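Local coordinates for sensor protein (Bacteroides thetaiotaomicron, PDB 2X7X) that binds fructose through its periplasmic domain and, as a hybrid two-component sensor, probably relays that signal by histidine phosphorylation to gene transcription, at residues Val93-Ile97 with Ser140-Glu145; Asp109-Arg115 with Glu145-Phe150. All coordinates share one frame; numbering follows the deposited sequence.

Contact 1: residues Val93-Ile97 with Ser140-Glu145; sequences VDRKI and STPAME. With FRU (beta-D-fructofuranose), chain E.
Lys96 straddles the start of helix 141-155, bonded through both its backbone N and its side-chain tip. The backbone N donates to Thr141 OG1 at 2.9 Å, while NZ reaches Glu145 OE2 at 3.0 Å in a salt bridge, meeting the syn side of the carboxylate 26° out of its plane. With CG anti to its carbonyl carbon (chi1 -67°) and the chain extended beyond it, the lysine spans that first helical turn. Two waters fill in: one joins Asp94 O to Thr141 OG1, the other Lys96 O to Thr141 N. Arg95 runs straight out across Pro142 at about a right angle, its CG 3.7 Å from Pro142 CD. This lays NE 2.9 Å from fructose O6, near the guanidinium plane, and NH2 donates to fructose O5, while O6 donates to Asp94 OD1 at 2.6 Å. Shortening Arg95 to an alanine is likely to deprive fructose O6 and O5 of the arginine N-H groups and to uncover Pro142 CD. Tyr245 and Arg20 also hold the Asp94 carboxylate. The loop leaves strand 90-93 of the parallel sheet; Ile97 packs on helix 73-85 and Lys96 on strand 104-108, while Glu145 touches helix 110-124.

Contact 2: residues Asp109-Arg115 with Glu145-Phe150; sequences DNYEIGR and ERHQGF. With FRU (beta-D-fructofuranose), chain E.
Asn110 OD1 takes two N-H groups: Arg146 NE at 2.8 Å and Arg146 NH2 at 2.9 Å. The guanidinium comes side-on, its plane turned 43° from that of the amide. The NH2 bond lies in the carbonyl plane, whereas NE is tilted from it, and both bonds are bent. The other edge of the guanidinium meets the sugar, with NH1 3.0 Å from fructose O4 and NH2 also donating to that oxygen. Arg146 gets there with an extended chain that carries its end back to helix 110-124, although its CB points away. Tyr245 fixes the pair further, through a cation-pi contact with Arg146 and a hydrogen bond to Asn110 ND2. Gripped this way, Asn110 is placed as a second-shell residue that probably steadies the sugar-binding Arg146. A water links Asn110 ND2 to Glu145 OE1, while Lys96 takes Glu145 OE2.

The Tyr111 side chain leaves with CG anti to the backbone N (chi1 -175°), which brings its ring over Gly149. Gly149 CA sits 3.6 Å from the ring centroid, almost on the normal, in a CH-pi contact, and Gln148 CB adds an oblique touch 3.6 Å from Tyr111 CE2. One of the two hydrogens on Gly149 CA points at Tyr111 O. Arg115 CA and Gly149 O, 3.2 Å apart, make another CA-H...O contact. Gly114 and Gly149, lacking side chains, bring the two backbones against each other, and the axes of helix segments 110-115 and 145-150 approach to 6.3 Å at a crossing angle of -47°. At the start of helix 110-124, Asp109 serves as N-cap, with OD2 accepting from Tyr111 N. This is a close glycine-mediated helix crossing with CA-H...O contacts, here beside the sugar pocket of a periplasmic binding protein fold.

Contacts 1 and 2 lie about 10 Å apart, centre to centre, and share helix 141-155: its first turn serves contact 1, the next turns contact 2, with Glu145 in both. Along the chain their segments alternate, 93-97, 109-115, 140-145 and 145-150. Contact 1 joins the loop after strand 90-93 of the parallel sheet to the helix start in the mixed-sheet lobe, across the cleft, while contact 2 packs two helices within that lobe. They meet where Pro142 CB packs against Asn110 OD1, 3.7 Å away, and one water belongs to both. Each borders the same fructose, contact 1 at O6 and O5 and contact 2 at O4, consistent with a two-lobed binding protein that holds its sugar between lobes.

Contact 1: residues Val93-Ile97 with Ser140-Glu145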
loop_
_atom_site.group_PDB
_atom_site.type_symbol
_atom_site.label_atom_id
_atom_site.label_comp_id
_atom_site.label_asym_id
_atom_site.label_seq_id
_atom_site.Cartn_x
_atom_site.Cartn_y
_atom_site.Cartn_z
ATOM N N VAL A 93 3.413 -8.268 23.695
ATOM C CA VAL A 93 3.488 -7.955 22.273
ATOM C C VAL A 93 4.733 -8.561 21.633
ATOM O O VAL A 93 5.833 -8.481 22.208
ATOM C CB VAL A 93 3.504 -6.425 22.004
ATOM C CG1 VAL A 93 3.409 -6.170 20.516
ATOM C CG2 VAL A 93 2.339 -5.765 22.669
ATOM N N ASP A 94 4.553 -9.145 20.444
ATOM C CA ASP A 94 5.674 -9.504 19.557
ATOM C C ASP A 94 6.573 -10.614 20.138
ATOM O O ASP A 94 6.592 -11.721 19.610
ATOM C CB ASP A 94 6.436 -8.223 19.109
ATOM C CG ASP A 94 7.925 -8.433 18.917
ATOM O OD1 ASP A 94 8.329 -9.318 18.135
ATOM O OD2 ASP A 94 8.714 -7.687 19.530
ATOM N N ARG A 95 7.300 -10.337 21.212
ATOM C CA ARG A 95 8.078 -11.375 21.876
ATOM C C ARG A 95 7.285 -11.983 23.022
ATOM O O ARG A 95 6.402 -11.334 23.570
ATOM C CB ARG A 95 9.392 -10.819 22.376
ATOM C CG ARG A 95 10.124 -10.096 21.307
ATOM C CD ARG A 95 11.585 -9.948 21.613
ATOM N NE ARG A 95 12.211 -9.164 20.553
ATOM C CZ ARG A 95 13.440 -8.675 20.601
ATOM N NH1 ARG A 95 14.224 -8.870 21.662
ATOM N NH2 ARG A 95 13.875 -7.975 19.579
ATOM N N LYS A 96 7.588 -13.236 23.355
ATOM C CA LYS A 96 6.825 -14.002 24.352
ATOM C C LYS A 96 7.675 -14.332 25.590
ATOM O O LYS A 96 8.893 -14.132 25.602
ATOM C CB LYS A 96 6.359 -15.346 23.767
ATOM C CG LYS A 96 5.335 -15.341 22.642
ATOM C CD LYS A 96 5.413 -16.715 21.972
ATOM C CE LYS A 96 4.432 -16.906 20.847
ATOM N NZ LYS A 96 4.761 -18.139 20.052
ATOM N N ILE A 97 7.013 -14.872 26.613
ATOM C CA ILE A 97 7.686 -15.458 27.771
ATOM C C ILE A 97 7.415 -16.960 27.792
ATOM O O ILE A 97 6.861 -17.509 26.832
ATOM C CB ILE A 97 7.265 -14.793 29.103
ATOM C CG1 ILE A 97 5.752 -14.871 29.306
ATOM C CG2 ILE A 97 7.754 -13.351 29.158
ATOM C CD1 ILE A 97 5.293 -14.507 30.704
ATOM N N SER A 140 15.567 -14.767 22.400
ATOM C CA SER A 140 14.290 -14.097 22.123
ATOM C C SER A 140 13.391 -15.047 21.337
ATOM O O SER A 140 13.889 -15.837 20.538
ATOM C CB SER A 140 14.494 -12.779 21.362
ATOM O OG SER A 140 15.107 -12.989 20.098
ATOM N N THR A 141 12.079 -14.982 21.550
ATOM C CA THR A 141 11.201 -15.955 20.889
ATOM C C THR A 141 11.082 -15.767 19.366
ATOM O O THR A 141 10.887 -16.759 18.651
ATOM C CB THR A 141 9.793 -16.135 21.567
ATOM O OG1 THR A 141 9.009 -14.938 21.453
ATOM C CG2 THR A 141 9.938 -16.531 23.035
ATOM N N PRO A 142 11.217 -14.514 18.860
ATOM C CA PRO A 142 11.189 -14.466 17.403
ATOM C C PRO A 142 12.418 -15.122 16.767
ATOM O O PRO A 142 12.257 -15.869 15.817
ATOM C CB PRO A 142 11.084 -12.972 17.098
ATOM C CG PRO A 142 10.454 -12.398 18.315
ATOM C CD PRO A 142 11.048 -13.172 19.445
ATOM N N ALA A 143 13.620 -14.908 17.300
ATOM C CA ALA A 143 14.809 -15.588 16.735
ATOM C C ALA A 143 14.672 -17.121 16.753
ATOM O O ALA A 143 15.010 -17.788 15.774
ATOM C CB ALA A 143 16.084 -15.167 17.443
ATOM N N MET A 144 14.186 -17.662 17.867
ATOM C CA MET A 144 13.959 -19.090 18.013
ATOM C C MET A 144 13.045 -19.608 16.905
ATOM O O MET A 144 13.408 -20.529 16.162
ATOM C CB MET A 144 13.309 -19.398 19.369
ATOM C CG MET A 144 14.245 -19.382 20.570
ATOM S SD MET A 144 13.347 -19.392 22.161
ATOM C CE MET A 144 14.746 -19.053 23.229
ATOM N N GLU A 145 11.852 -19.008 16.815
ATOM C CA GLU A 145 10.831 -19.438 15.876
ATOM C C GLU A 145 11.241 -19.158 14.430
ATOM O O GLU A 145 11.131 -20.049 13.579
ATOM C CB GLU A 145 9.478 -18.830 16.224
ATOM C CG GLU A 145 8.860 -19.455 17.448
ATOM C CD GLU A 145 7.757 -18.620 18.083
ATOM O OE1 GLU A 145 7.024 -17.896 17.357
ATOM O OE2 GLU A 145 7.624 -18.700 19.333
HETATM C C1 FRU E . 12.566 -4.490 16.420
HETATM C C2 FRU E . 13.064 -5.862 16.002
HETATM C C3 FRU E . 12.645 -6.218 14.579
HETATM C C4 FRU E . 12.326 -7.695 14.700
HETATM C C5 FRU E . 11.659 -7.737 16.068
HETATM C C6 FRU E . 11.676 -9.099 16.760
HETATM O O1 FRU E . 13.265 -4.060 17.585
HETATM O O2 FRU E . 14.485 -5.900 16.177
HETATM O O3 FRU E . 13.654 -5.915 13.604
HETATM O O4 FRU E . 11.486 -8.172 13.643
HETATM O O5 FRU E . 12.455 -6.835 16.841
HETATM O O6 FRU E . 10.908 -9.029 17.978
HETATM O O HOH W 1 7.349 -14.546 19.492
HETATM O O HOH W 2 11.265 -13.332 23.997
HETATM O O HOH W 3 5.725 -15.782 17.682
#

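Contact 2: residues Asp109-Arg115 with Glu145-Phe150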
loop_
_atom_site.group_PDB
_atom_site.type_symbol
_atom_site.label_atom_id
_atom_site.label_comp_id
_atom_site.label_asym_id
_atom_site.label_seq_id
_atom_site.Cartn_x
_atom_site.Cartn_y
_atom_site.Cartn_z
ATOM N N ASP A 109 2.841 -14.533 13.720
ATOM C CA ASP A 109 3.454 -15.858 13.930
ATOM C C ASP A 109 4.866 -15.959 13.344
ATOM O O ASP A 109 5.048 -16.059 12.125
ATOM C CB ASP A 109 2.574 -16.985 13.387
ATOM C CG ASP A 109 3.038 -18.361 13.847
ATOM O OD1 ASP A 109 2.245 -19.317 13.722
ATOM O OD2 ASP A 109 4.178 -18.502 14.347
ATOM N N ASN A 110 5.859 -15.963 14.222
ATOM C CA ASN A 110 7.241 -15.967 13.774
ATOM C C ASN A 110 7.659 -17.283 13.151
ATOM O O ASN A 110 8.533 -17.309 12.283
ATOM C CB ASN A 110 8.190 -15.501 14.892
ATOM C CG ASN A 110 8.127 -13.990 15.107
ATOM O OD1 ASN A 110 8.701 -13.223 14.344
ATOM N ND2 ASN A 110 7.400 -13.564 16.118
ATOM N N TYR A 111 7.023 -18.374 13.575
ATOM C CA TYR A 111 7.348 -19.694 13.049
ATOM C C TYR A 111 6.926 -19.753 11.583
ATOM O O TYR A 111 7.693 -20.177 10.715
ATOM C CB TYR A 111 6.648 -20.775 13.862
ATOM C CG TYR A 111 7.001 -22.201 13.495
ATOM C CD1 TYR A 111 6.343 -22.866 12.460
ATOM C CD2 TYR A 111 7.977 -22.900 14.201
ATOM C CE1 TYR A 111 6.663 -24.185 12.130
ATOM C CE2 TYR A 111 8.295 -24.221 13.875
ATOM C CZ TYR A 111 7.631 -24.849 12.843
ATOM O OH TYR A 111 7.942 -26.151 12.533
ATOM N N GLU A 112 5.709 -19.299 11.316
ATOM C CA GLU A 112 5.179 -19.262 9.968
ATOM C C GLU A 112 5.971 -18.351 9.041
ATOM O O GLU A 112 6.119 -18.643 7.859
ATOM C CB GLU A 112 3.708 -18.863 9.992
ATOM C CG GLU A 112 2.799 -20.050 10.279
ATOM C CD GLU A 112 3.031 -21.216 9.317
ATOM O OE1 GLU A 112 3.090 -22.368 9.803
ATOM O OE2 GLU A 112 3.178 -20.971 8.084
ATOM N N ILE A 113 6.480 -17.249 9.582
ATOM C CA ILE A 113 7.371 -16.367 8.821
ATOM C C ILE A 113 8.650 -17.105 8.409
ATOM O O ILE A 113 9.055 -17.035 7.256
ATOM C CB ILE A 113 7.661 -15.044 9.565
ATOM C CG1 ILE A 113 6.399 -14.205 9.588
ATOM C CG2 ILE A 113 8.754 -14.263 8.874
ATOM C CD1 ILE A 113 6.432 -13.076 10.558
ATOM N N GLY A 114 9.239 -17.845 9.340
ATOM C CA GLY A 114 10.427 -18.627 9.056
ATOM C C GLY A 114 10.125 -19.617 7.954
ATOM O O GLY A 114 10.874 -19.736 6.969
ATOM N N ARG A 115 9.006 -20.314 8.120
ATOM C CA ARG A 115 8.536 -21.283 7.149
ATOM C C ARG A 115 8.434 -20.641 5.780
ATOM O O ARG A 115 9.008 -21.152 4.817
ATOM C CB ARG A 115 7.192 -21.806 7.588
ATOM C CG ARG A 115 6.799 -23.122 6.990
ATOM C CD ARG A 115 5.273 -23.180 6.882
ATOM N NE ARG A 115 4.811 -24.543 6.717
ATOM C CZ ARG A 115 4.940 -25.480 7.652
ATOM N NH1 ARG A 115 4.486 -26.713 7.429
ATOM N NH2 ARG A 115 5.517 -25.174 8.814
ATOM N N GLU A 145 11.852 -19.008 16.815
ATOM C CA GLU A 145 10.831 -19.438 15.876
ATOM C C GLU A 145 11.241 -19.158 14.430
ATOM O O GLU A 145 11.131 -20.049 13.579
ATOM C CB GLU A 145 9.478 -18.830 16.224
ATOM C CG GLU A 145 8.860 -19.455 17.448
ATOM C CD GLU A 145 7.757 -18.620 18.083
ATOM O OE1 GLU A 145 7.024 -17.896 17.357
ATOM O OE2 GLU A 145 7.624 -18.700 19.333
ATOM N N ARG A 146 11.751 -17.964 14.141
ATOM C CA ARG A 146 12.291 -17.703 12.807
ATOM C C ARG A 146 13.265 -18.791 12.345
ATOM O O ARG A 146 13.349 -19.090 11.155
ATOM C CB ARG A 146 12.906 -16.307 12.705
ATOM C CG ARG A 146 11.846 -15.236 12.521
ATOM C CD ARG A 146 12.334 -13.845 12.878
ATOM N NE ARG A 146 11.208 -12.955 13.125
ATOM C CZ ARG A 146 11.277 -11.623 13.208
ATOM N NH1 ARG A 146 12.439 -10.989 13.038
ATOM N NH2 ARG A 146 10.170 -10.923 13.485
ATOM N N HIS A 147 13.972 -19.409 13.280
ATOM C CA HIS A 147 14.887 -20.485 12.908
ATOM C C HIS A 147 14.160 -21.812 12.739
ATOM O O HIS A 147 14.391 -22.517 11.757
ATOM C CB HIS A 147 16.043 -20.602 13.896
ATOM C CG HIS A 147 16.913 -21.800 13.677
ATOM N ND1 HIS A 147 17.880 -21.848 12.695
ATOM C CD2 HIS A 147 16.971 -22.989 14.324
ATOM C CE1 HIS A 147 18.490 -23.019 12.743
ATOM N NE2 HIS A 147 17.957 -23.730 13.721
ATOM N N GLN A 148 13.263 -22.131 13.670
ATOM C CA GLN A 148 12.569 -23.423 13.678
ATOM C C GLN A 148 11.723 -23.602 12.413
ATOM O O GLN A 148 11.751 -24.664 11.777
ATOM C CB GLN A 148 11.675 -23.555 14.911
ATOM C CG GLN A 148 12.389 -23.829 16.209
ATOM C CD GLN A 148 11.560 -23.426 17.452
ATOM O OE1 GLN A 148 12.118 -23.209 18.530
ATOM N NE2 GLN A 148 10.229 -23.319 17.299
ATOM N N GLY A 149 10.982 -22.548 12.066
ATOM C CA GLY A 149 10.047 -22.564 10.948
ATOM C C GLY A 149 10.809 -22.696 9.659
ATOM O O GLY A 149 10.389 -23.393 8.744
ATOM N N PHE A 150 11.954 -22.038 9.607
ATOM C CA PHE A 150 12.814 -22.099 8.446
ATOM C C PHE A 150 13.420 -23.486 8.272
ATOM O O PHE A 150 13.546 -23.961 7.144
ATOM C CB PHE A 150 13.906 -21.046 8.585
ATOM C CG PHE A 150 15.081 -21.266 7.699
ATOM C CD1 PHE A 150 14.998 -21.005 6.342
ATOM C CD2 PHE A 150 16.277 -21.715 8.229
ATOM C CE1 PHE A 150 16.087 -21.188 5.526
ATOM C CE2 PHE A 150 17.377 -21.919 7.416
ATOM C CZ PHE A 150 17.285 -21.654 6.064
HETATM C C1 FRU E . 12.566 -4.490 16.420
HETATM C C2 FRU E . 13.064 -5.862 16.002
HETATM C C3 FRU E . 12.645 -6.218 14.579
HETATM C C4 FRU E . 12.326 -7.695 14.700
HETATM C C5 FRU E . 11.659 -7.737 16.068
HETATM C C6 FRU E . 11.676 -9.099 16.760
HETATM O O1 FRU E . 13.265 -4.060 17.585
HETATM O O2 FRU E . 14.485 -5.900 16.177
HETATM O O3 FRU E . 13.654 -5.915 13.604
HETATM O O4 FRU E . 11.486 -8.172 13.643
HETATM O O5 FRU E . 12.455 -6.835 16.841
HETATM O O6 FRU E . 10.908 -9.029 17.978
HETATM O O HOH W 3 5.725 -15.782 17.682
#